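Local coordinates for variant surface glycoprotein MITat 1.13 (Trypanosoma brucei, PDB 6Z8H), which probably forms part of the dense glycoprotein coat on the parasite surface, whose antigenic switching helps the trypanosome evade the host immune response, at the interface of chains A and B. Sequence-based numbering; all coordinates share one arbitrary frame. Chains: chain A/B, Variant surface glycoprotein MITat 1.13.

Contact 1: the interface of chains A and B. Residues chain A 352-353, 356-357, 377; chain B 298-299, 302, 311.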
ATOM      1  N   ALA A 352     -24.788 -23.282  20.678  1.00 30.02           N
ATOM      2  CA  ALA A 352     -26.067 -23.517  20.020  1.00 29.78           C
ATOM      3  C   ALA A 352     -26.098 -24.901  19.377  1.00 30.86           C
ATOM      4  O   ALA A 352     -25.080 -25.429  18.924  1.00 30.99           O
ATOM      5  CB  ALA A 352     -26.299 -22.443  18.951  1.00 31.40           C
ATOM      6  N   ASP A 353     -27.286 -25.487  19.339  1.00 32.49           N
ATOM      7  CA  ASP A 353     -27.524 -26.794  18.731  1.00 34.52           C
ATOM      8  C   ASP A 353     -29.028 -27.035  18.628  1.00 35.11           C
ATOM      9  O   ASP A 353     -29.762 -26.746  19.579  1.00 35.22           O
ATOM     10  CB  ASP A 353     -26.869 -27.890  19.571  1.00 37.60           C
ATOM     11  CG  ASP A 353     -26.766 -29.216  18.831  1.00 40.59           C
ATOM     12  OD1 ASP A 353     -25.721 -29.466  18.182  1.00 42.21           O
ATOM     13  OD2 ASP A 353     -27.739 -29.996  18.899  1.00 41.57           O
ATOM     14  N   GLY A 356     -31.064 -28.706  21.354  1.00 36.92           N
ATOM     15  CA  GLY A 356     -30.913 -28.221  22.710  1.00 36.24           C
ATOM     16  C   GLY A 356     -29.511 -27.710  22.940  1.00 35.53           C
ATOM     17  O   GLY A 356     -28.546 -28.244  22.382  1.00 35.55           O
ATOM     18  N   GLU A 357     -29.387 -26.655  23.735  1.00 32.35           N
ATOM     19  CA  GLU A 357     -28.093 -26.030  23.927  1.00 34.18           C
ATOM     20  C   GLU A 357     -27.107 -27.042  24.493  1.00 34.91           C
ATOM     21  O   GLU A 357     -27.440 -27.838  25.373  1.00 36.03           O
ATOM     22  CB  GLU A 357     -28.251 -24.835  24.859  1.00 34.49           C
ATOM     23  CG  GLU A 357     -26.951 -24.197  25.305  1.00 34.72           C
ATOM     24  CD  GLU A 357     -27.180 -23.015  26.239  1.00 34.14           C
ATOM     25  OE1 GLU A 357     -27.421 -21.882  25.757  1.00 31.75           O
ATOM     26  OE2 GLU A 357     -27.136 -23.231  27.473  1.00 37.07           O
ATOM     27  N   ARG A 377     -25.920 -16.034  25.848  1.00 22.37           N
ATOM     28  CA  ARG A 377     -26.594 -17.171  26.468  1.00 22.83           C
ATOM     29  C   ARG A 377     -26.296 -17.232  27.960  1.00 24.23           C
ATOM     30  O   ARG A 377     -27.188 -17.533  28.769  1.00 26.22           O
ATOM     31  CB  ARG A 377     -26.185 -18.460  25.751  1.00 23.82           C
ATOM     32  CG  ARG A 377     -26.720 -18.556  24.320  1.00 24.18           C
ATOM     33  CD  ARG A 377     -26.081 -19.689  23.482  1.00 24.53           C
ATOM     34  NE  ARG A 377     -26.797 -19.837  22.220  1.00 24.22           N
ATOM     35  CZ  ARG A 377     -27.766 -20.729  22.002  1.00 25.60           C
ATOM     36  NH1 ARG A 377     -28.109 -21.610  22.926  1.00 25.80           N
ATOM     37  NH2 ARG A 377     -28.393 -20.761  20.849  1.00 26.67           N
TER
ATOM     38  N   LEU B 298     -33.372 -15.804  16.405  1.00 25.12           N
ATOM     39  CA  LEU B 298     -33.414 -16.787  17.477  1.00 25.86           C
ATOM     40  C   LEU B 298     -33.217 -16.117  18.821  1.00 26.98           C
ATOM     41  O   LEU B 298     -33.882 -16.471  19.784  1.00 27.03           O
ATOM     42  CB  LEU B 298     -32.367 -17.879  17.274  1.00 25.80           C
ATOM     43  CG  LEU B 298     -32.302 -18.915  18.396  1.00 26.75           C
ATOM     44  CD1 LEU B 298     -33.657 -19.627  18.547  1.00 27.08           C
ATOM     45  CD2 LEU B 298     -31.182 -19.918  18.161  1.00 28.16           C
ATOM     46  N   MET B 299     -32.319 -15.139  18.915  1.00 27.09           N
ATOM     47  CA  MET B 299     -32.106 -14.500  20.205  1.00 27.55           C
ATOM     48  C   MET B 299     -33.290 -13.630  20.604  1.00 25.57           C
ATOM     49  O   MET B 299     -33.544 -13.449  21.788  1.00 25.96           O
ATOM     50  CB  MET B 299     -30.799 -13.699  20.201  1.00 29.47           C
ATOM     51  CG  MET B 299     -30.309 -13.314  21.589  1.00 31.26           C
ATOM     52  SD  MET B 299     -29.780 -14.662  22.625  1.00 32.14           S
ATOM     53  CE  MET B 299     -28.495 -15.470  21.686  1.00 34.52           C
ATOM     54  N   LYS B 302     -35.477 -16.110  22.229  1.00 27.30           N
ATOM     55  CA  LYS B 302     -34.967 -16.544  23.527  1.00 27.55           C
ATOM     56  C   LYS B 302     -35.076 -15.441  24.573  1.00 30.41           C
ATOM     57  O   LYS B 302     -35.444 -15.707  25.723  1.00 31.25           O
ATOM     58  CB  LYS B 302     -33.512 -17.004  23.406  1.00 28.02           C
ATOM     59  CG  LYS B 302     -33.321 -18.279  22.603  1.00 29.14           C
ATOM     60  CD  LYS B 302     -31.857 -18.516  22.196  1.00 30.33           C
ATOM     61  CE  LYS B 302     -31.054 -19.124  23.305  1.00 29.54           C
ATOM     62  NZ  LYS B 302     -31.463 -20.534  23.651  1.00 29.27           N
ATOM     63  N   GLU B 311     -34.106 -23.132  20.271  1.00 30.48           N
ATOM     64  CA  GLU B 311     -32.947 -23.192  19.399  1.00 30.72           C
ATOM     65  C   GLU B 311     -33.295 -23.126  17.919  1.00 30.44           C
ATOM     66  O   GLU B 311     -32.389 -23.237  17.082  1.00 30.92           O
ATOM     67  CB  GLU B 311     -32.140 -24.463  19.658  1.00 31.02           C
ATOM     68  CG  GLU B 311     -31.558 -24.545  21.067  1.00 32.20           C
ATOM     69  CD  GLU B 311     -30.480 -23.502  21.358  1.00 32.21           C
ATOM     70  OE1 GLU B 311     -29.714 -23.134  20.435  1.00 31.49           O
ATOM     71  OE2 GLU B 311     -30.387 -23.046  22.525  1.00 31.05           O
TER
HETATM   72  O   HOH W   1     -29.646 -20.591  25.979  1.00 32.97           O
HETATM   73  O   HOH W   2     -31.737 -25.101  24.226  1.00 40.18           O

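Contact 2: the interface of chains A and B. Residues chain A 197, 234, 249-250; chain B 149, 155.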
ATOM      1  N   LEU A 197      25.499  13.922 -26.406  1.00 28.61           N
ATOM      2  CA  LEU A 197      25.641  13.668 -27.824  1.00 29.81           C
ATOM      3  C   LEU A 197      27.084  13.224 -28.026  1.00 30.65           C
ATOM      4  O   LEU A 197      28.010  14.026 -27.825  1.00 31.27           O
ATOM      5  CB  LEU A 197      25.339  14.943 -28.592  1.00 31.64           C
ATOM      6  CG  LEU A 197      25.742  14.937 -30.064  1.00 35.26           C
ATOM      7  CD1 LEU A 197      25.132  13.768 -30.823  1.00 36.89           C
ATOM      8  CD2 LEU A 197      25.354  16.267 -30.708  1.00 35.94           C
ATOM      9  N   ASP A 234      31.399  18.193 -21.822  1.00 36.63           N
ATOM     10  CA  ASP A 234      31.721  18.839 -23.092  1.00 39.66           C
ATOM     11  C   ASP A 234      33.190  18.525 -23.363  1.00 38.87           C
ATOM     12  O   ASP A 234      34.068  19.181 -22.799  1.00 38.55           O
ATOM     13  CB  ASP A 234      31.480  20.339 -23.019  1.00 42.81           C
ATOM     14  CG  ASP A 234      31.624  21.010 -24.366  1.00 45.98           C
ATOM     15  OD1 ASP A 234      32.269  20.428 -25.244  1.00 46.63           O
ATOM     16  OD2 ASP A 234      31.090  22.121 -24.543  1.00 46.81           O
ATOM     17  N   ILE A 249      30.320  15.566 -27.066  1.00 35.20           N
ATOM     18  CA  ILE A 249      30.583  16.926 -27.531  1.00 35.69           C
ATOM     19  C   ILE A 249      29.500  17.928 -27.154  1.00 35.27           C
ATOM     20  O   ILE A 249      29.681  19.132 -27.393  1.00 34.73           O
ATOM     21  CB  ILE A 249      30.835  16.969 -29.051  1.00 36.96           C
ATOM     22  CG1 ILE A 249      29.573  16.603 -29.835  1.00 36.96           C
ATOM     23  CG2 ILE A 249      31.982  16.029 -29.429  1.00 36.96           C
ATOM     24  CD1 ILE A 249      29.751  16.801 -31.355  1.00 38.17           C
ATOM     25  N   HIS A 250      28.382  17.482 -26.594  1.00 33.88           N
ATOM     26  CA  HIS A 250      27.379  18.392 -26.060  1.00 33.48           C
ATOM     27  C   HIS A 250      26.531  17.620 -25.063  1.00 32.14           C
ATOM     28  O   HIS A 250      26.352  16.403 -25.197  1.00 33.03           O
ATOM     29  CB  HIS A 250      26.471  18.987 -27.150  1.00 33.74           C
ATOM     30  CG  HIS A 250      25.631  20.133 -26.673  1.00 37.26           C
ATOM     31  ND1 HIS A 250      26.080  21.437 -26.672  1.00 38.94           N
ATOM     32  CD2 HIS A 250      24.377  20.170 -26.162  1.00 39.61           C
ATOM     33  CE1 HIS A 250      25.146  22.224 -26.169  1.00 39.90           C
ATOM     34  NE2 HIS A 250      24.095  21.482 -25.869  1.00 40.20           N
TER
ATOM     35  N   LYS B 149      31.952  21.389 -34.006  1.00 37.51           N
ATOM     36  CA  LYS B 149      30.650  21.512 -33.364  1.00 37.51           C
ATOM     37  C   LYS B 149      29.879  22.726 -33.887  1.00 37.78           C
ATOM     38  O   LYS B 149      28.640  22.718 -33.881  1.00 38.61           O
ATOM     39  CB  LYS B 149      30.795  21.600 -31.840  1.00 38.04           C
ATOM     40  CG  LYS B 149      29.467  21.841 -31.122  1.00 39.72           C
ATOM     41  CD  LYS B 149      29.651  22.066 -29.637  1.00 39.96           C
ATOM     42  CE  LYS B 149      28.333  22.375 -28.955  1.00 40.84           C
ATOM     43  NZ  LYS B 149      28.548  22.346 -27.484  1.00 41.82           N
ATOM     44  N   THR B 155      21.955  20.660 -31.387  1.00 36.48           N
ATOM     45  CA  THR B 155      22.605  19.710 -30.496  1.00 33.92           C
ATOM     46  C   THR B 155      21.642  19.262 -29.414  1.00 31.07           C
ATOM     47  O   THR B 155      22.059  18.972 -28.293  1.00 34.27           O
ATOM     48  CB  THR B 155      23.854  20.301 -29.861  1.00 36.56           C
ATOM     49  OG1 THR B 155      23.533  21.577 -29.293  1.00 38.45           O
ATOM     50  CG2 THR B 155      24.935  20.440 -30.901  1.00 36.12           C
TER

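Contact 3: the interface of chains A and B. Residues chain A 66, 95-96, 99; chain B 63, 99, 368-369.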
ATOM      1  N   TYR A  66      -8.581 -10.606  23.982  1.00 23.05           N
ATOM      2  CA  TYR A  66      -9.501  -9.850  24.823  1.00 22.46           C
ATOM      3  C   TYR A  66     -10.878 -10.475  24.800  1.00 22.23           C
ATOM      4  O   TYR A  66     -11.544 -10.551  25.828  1.00 22.27           O
ATOM      5  CB  TYR A  66      -9.569  -8.396  24.354  1.00 22.75           C
ATOM      6  CG  TYR A  66     -10.450  -7.540  25.211  1.00 23.65           C
ATOM      7  CD1 TYR A  66     -10.099  -7.222  26.507  1.00 25.73           C
ATOM      8  CD2 TYR A  66     -11.653  -7.078  24.733  1.00 24.81           C
ATOM      9  CE1 TYR A  66     -10.925  -6.455  27.307  1.00 26.31           C
ATOM     10  CE2 TYR A  66     -12.478  -6.288  25.501  1.00 26.05           C
ATOM     11  CZ  TYR A  66     -12.118  -5.996  26.803  1.00 26.47           C
ATOM     12  OH  TYR A  66     -12.967  -5.219  27.552  1.00 28.41           O
ATOM     13  N   LEU A  95      -4.965  -3.404  24.049  1.00 20.78           N
ATOM     14  CA  LEU A  95      -5.631  -3.474  22.755  1.00 20.89           C
ATOM     15  C   LEU A  95      -5.920  -2.079  22.229  1.00 21.53           C
ATOM     16  O   LEU A  95      -5.768  -1.811  21.034  1.00 21.59           O
ATOM     17  CB  LEU A  95      -6.924  -4.280  22.908  1.00 21.73           C
ATOM     18  CG  LEU A  95      -7.810  -4.468  21.694  1.00 20.97           C
ATOM     19  CD1 LEU A  95      -6.988  -4.972  20.525  1.00 23.92           C
ATOM     20  CD2 LEU A  95      -8.986  -5.393  22.029  1.00 22.18           C
ATOM     21  N   ASP A  96      -6.392  -1.180  23.083  1.00 21.31           N
ATOM     22  CA  ASP A  96      -6.707   0.169  22.631  1.00 22.35           C
ATOM     23  C   ASP A  96      -5.453   0.881  22.125  1.00 21.59           C
ATOM     24  O   ASP A  96      -5.481   1.538  21.079  1.00 22.02           O
ATOM     25  CB  ASP A  96      -7.404   0.957  23.744  1.00 22.26           C
ATOM     26  CG  ASP A  96      -8.100   2.189  23.221  1.00 23.53           C
ATOM     27  OD1 ASP A  96      -9.087   2.044  22.467  1.00 26.06           O
ATOM     28  OD2 ASP A  96      -7.705   3.304  23.589  1.00 28.20           O
ATOM     29  N   ARG A  99      -4.356  -0.573  18.751  1.00 23.21           N
ATOM     30  CA  ARG A  99      -5.161  -0.106  17.635  1.00 23.11           C
ATOM     31  C   ARG A  99      -4.873   1.347  17.308  1.00 23.34           C
ATOM     32  O   ARG A  99      -4.799   1.707  16.129  1.00 24.88           O
ATOM     33  CB  ARG A  99      -6.635  -0.288  17.980  1.00 23.20           C
ATOM     34  CG  ARG A  99      -7.073  -1.695  17.957  1.00 22.84           C
ATOM     35  CD  ARG A  99      -8.466  -1.805  18.542  1.00 23.74           C
ATOM     36  NE  ARG A  99      -8.959  -3.150  18.340  1.00 25.16           N
ATOM     37  CZ  ARG A  99     -10.087  -3.618  18.891  1.00 26.96           C
ATOM     38  NH1 ARG A  99     -10.810  -2.850  19.716  1.00 28.92           N
ATOM     39  NH2 ARG A  99     -10.473  -4.870  18.663  1.00 27.42           N
TER
ATOM     40  N   SER B  63     -16.170  -2.364  15.983  1.00 19.22           N
ATOM     41  CA  SER B  63     -15.490  -2.837  17.180  1.00 19.81           C
ATOM     42  C   SER B  63     -15.982  -2.045  18.389  1.00 20.58           C
ATOM     43  O   SER B  63     -16.263  -2.620  19.449  1.00 21.17           O
ATOM     44  CB  SER B  63     -13.972  -2.683  17.015  1.00 23.76           C
ATOM     45  OG  SER B  63     -13.419  -3.584  16.077  1.00 25.91           O
ATOM     46  N   ARG B  99     -14.166  -8.201   9.782  1.00 18.54           N
ATOM     47  CA  ARG B  99     -12.733  -8.366   9.909  1.00 19.16           C
ATOM     48  C   ARG B  99     -12.198  -9.383   8.917  1.00 19.36           C
ATOM     49  O   ARG B  99     -11.109  -9.189   8.359  1.00 20.46           O
ATOM     50  CB  ARG B  99     -12.399  -8.818  11.326  1.00 20.45           C
ATOM     51  CG  ARG B  99     -12.534  -7.712  12.319  1.00 20.73           C
ATOM     52  CD  ARG B  99     -12.513  -8.192  13.736  1.00 21.82           C
ATOM     53  NE  ARG B  99     -12.488  -7.054  14.618  1.00 24.32           N
ATOM     54  CZ  ARG B  99     -12.582  -7.140  15.944  1.00 26.48           C
ATOM     55  NH1 ARG B  99     -12.634  -8.330  16.534  1.00 27.16           N
ATOM     56  NH2 ARG B  99     -12.563  -6.034  16.678  1.00 26.74           N
ATOM     57  N   LEU B 368     -12.828   1.986  25.223  1.00 25.34           N
ATOM     58  CA  LEU B 368     -12.629   0.555  25.476  1.00 24.27           C
ATOM     59  C   LEU B 368     -11.858   0.372  26.793  1.00 23.80           C
ATOM     60  O   LEU B 368     -12.261  -0.502  27.513  1.00 23.58           O
ATOM     61  CB  LEU B 368     -11.928  -0.080  24.267  1.00 25.88           C
ATOM     62  CG  LEU B 368     -11.274  -1.428  24.504  1.00 28.08           C
ATOM     63  CD1 LEU B 368     -12.301  -2.479  24.830  1.00 29.59           C
ATOM     64  CD2 LEU B 368     -10.457  -1.864  23.298  1.00 28.94           C
ATOM     65  N   PRO B 369     -10.743   1.067  27.099  1.00 22.76           N
ATOM     66  CA  PRO B 369     -10.079   0.886  28.391  1.00 23.30           C
ATOM     67  C   PRO B 369     -11.048   0.993  29.591  1.00 23.25           C
ATOM     68  O   PRO B 369     -11.016   0.137  30.414  1.00 24.84           O
ATOM     69  CB  PRO B 369      -9.050   2.013  28.413  1.00 23.99           C
ATOM     70  CG  PRO B 369      -8.615   2.087  26.983  1.00 23.78           C
ATOM     71  CD  PRO B 369      -9.871   1.811  26.209  1.00 24.96           C
TER

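Contact 1: the interface of chains A and B
B:Glu311 sits in a loop and faces the loop A:Ala352 to A:Glu357, whose backbone is extended at A:Gly356 with a positive phi of 134°, while A:Arg377 reaches in from helix 368-383. The guanidinium of A:Arg377 grips the B:Glu311 carboxylate end-on with two nitrogens. NH1 of A:Arg377 gives a hydrogen bond of 2.7 Å to OE2 of B:Glu311, in the guanidinium plane and on the syn lone pair, with 164° at the hydrogen. NH2 of A:Arg377 pairs with OE1 of B:Glu311, also at 2.7 Å but tilted, consistent with planes 35° apart. The carboxylate turns toward the arginine through a bend in the B:Glu311 chain at chi2. Within chain A, OE1 of A:Glu357 accepts from NH1 of A:Arg377 at 2.9 Å through its anti lone pair, which helps fix the guanidinium rotation. B:Lys302 lays CE over one guanidinium face, opposite CA of A:Ala352, and its NZ makes a hydrogen bond and salt bridge to OE2 of B:Glu311 within chain B, at 3.0 Å and from above the carboxylate plane. One water joins B:Lys302 NZ to A:Glu357 OE1, and another joins A:Glu357 N to B:Glu311 OE2. The patch ties a helix of one subunit to a loop of the other through a charged network, probably stabilising the dimer.

Contact 2: the interface of chains A and B
Strand 247-253 of chain A, with strand 194-202 and the loop holding A:Asp234, meets the 3-10 helix 149-151 and the short strand 154-155 of chain B. B:Lys149 and B:Thr155 approach the imidazole of A:His250 in two different ways. The lysine comes to the ring edge: its NZ gives a hydrogen bond of 2.8 Å to ND1 of A:His250 and lies 1° out of the ring plane. This bond uses ND1 as acceptor, which would place any ring proton on NE2. The B:Lys149 chain is extended beyond CG, which brings the terminal amine NZ to strand 247-253 of chain A. There NZ also makes a weak bond to the backbone O of A:Ile249 at 3.4 Å, and a long salt bridge of 3.9 Å to OD2 of A:Asp234. The nearby carboxylate would probably favour the charged lysine. B:Thr155 instead covers a face of the ring. Its CB packs against CG of A:His250 at 3.7 Å, and the two side chains cross at about a right angle. CG2 of B:Thr155 only grazes CD2 of A:Leu197 at 4.2 Å. OG1 of B:Thr155 is set between its backbone N and carbonyl carbon (chi1 50°), which brings the hydroxyl over the ring centre of A:His250, 3.4 Å above the plane.

Contact 3: the interface of chains A and B
The guanidinium of A:Arg99 lies between B:Ser63 and A:Leu95: OG of B:Ser63 is 4.0 Å above one face, offset toward the rim, and CG of A:Leu95 is 3.7 Å from the plane over the centre of the opposite face. At its outer end, NH2 of A:Arg99 comes to 3.1 Å from NH2 of B:Arg99, its counterpart across the two-fold. The two side chains cross at about a right angle with guanidinium planes 54° apart; the N-H groups point away from the other nitrogen, so the approach is not a hydrogen bond. Two like charges this close would probably repel unless other groups offset them.

Hydrophobic packing accompanies the arginine pair. B:Leu368, at the start of helix 368-383, inserts between helices 34-75 and 78-129 of chain A and loses 76 Å² of surface to it. Its two methyls divide the work: CD1 reaches CE2 of A:Tyr66 at 3.9 Å, while CD2 meets CD2 of A:Leu95 at 4.0 Å and also approaches A:Arg99 NH1. With CG of B:Leu368 opposite its backbone N (chi1 162°), this fork points into the helix pair. Beside it, the ring of B:Pro369 crosses A:Asp96 at about a right angle, CD lying 3.5 Å from CG of the carboxylate. Within chain B, NH2 of B:Arg99 donates to the hydroxyl OG of B:Ser63 at 2.7 Å, with OG tilted 21° from the guanidinium plane.

The three contacts are spread along an elongated two-fold dimer. By the centres of their C-alpha atoms, contact 1 and contact 3 lie about 28 Å apart, contact 2 and contact 3 about 66 Å, and contact 1 and contact 2 about 86 Å. Helix 368-383 links contact 1 and contact 3: chain A supplies it to the former and chain B to the latter, so symmetry makes each copy serve both. Contact 2 shares no element with them and joins strand-rich regions at the far end. Association at widely separated points would probably resist hinging of the two subunits.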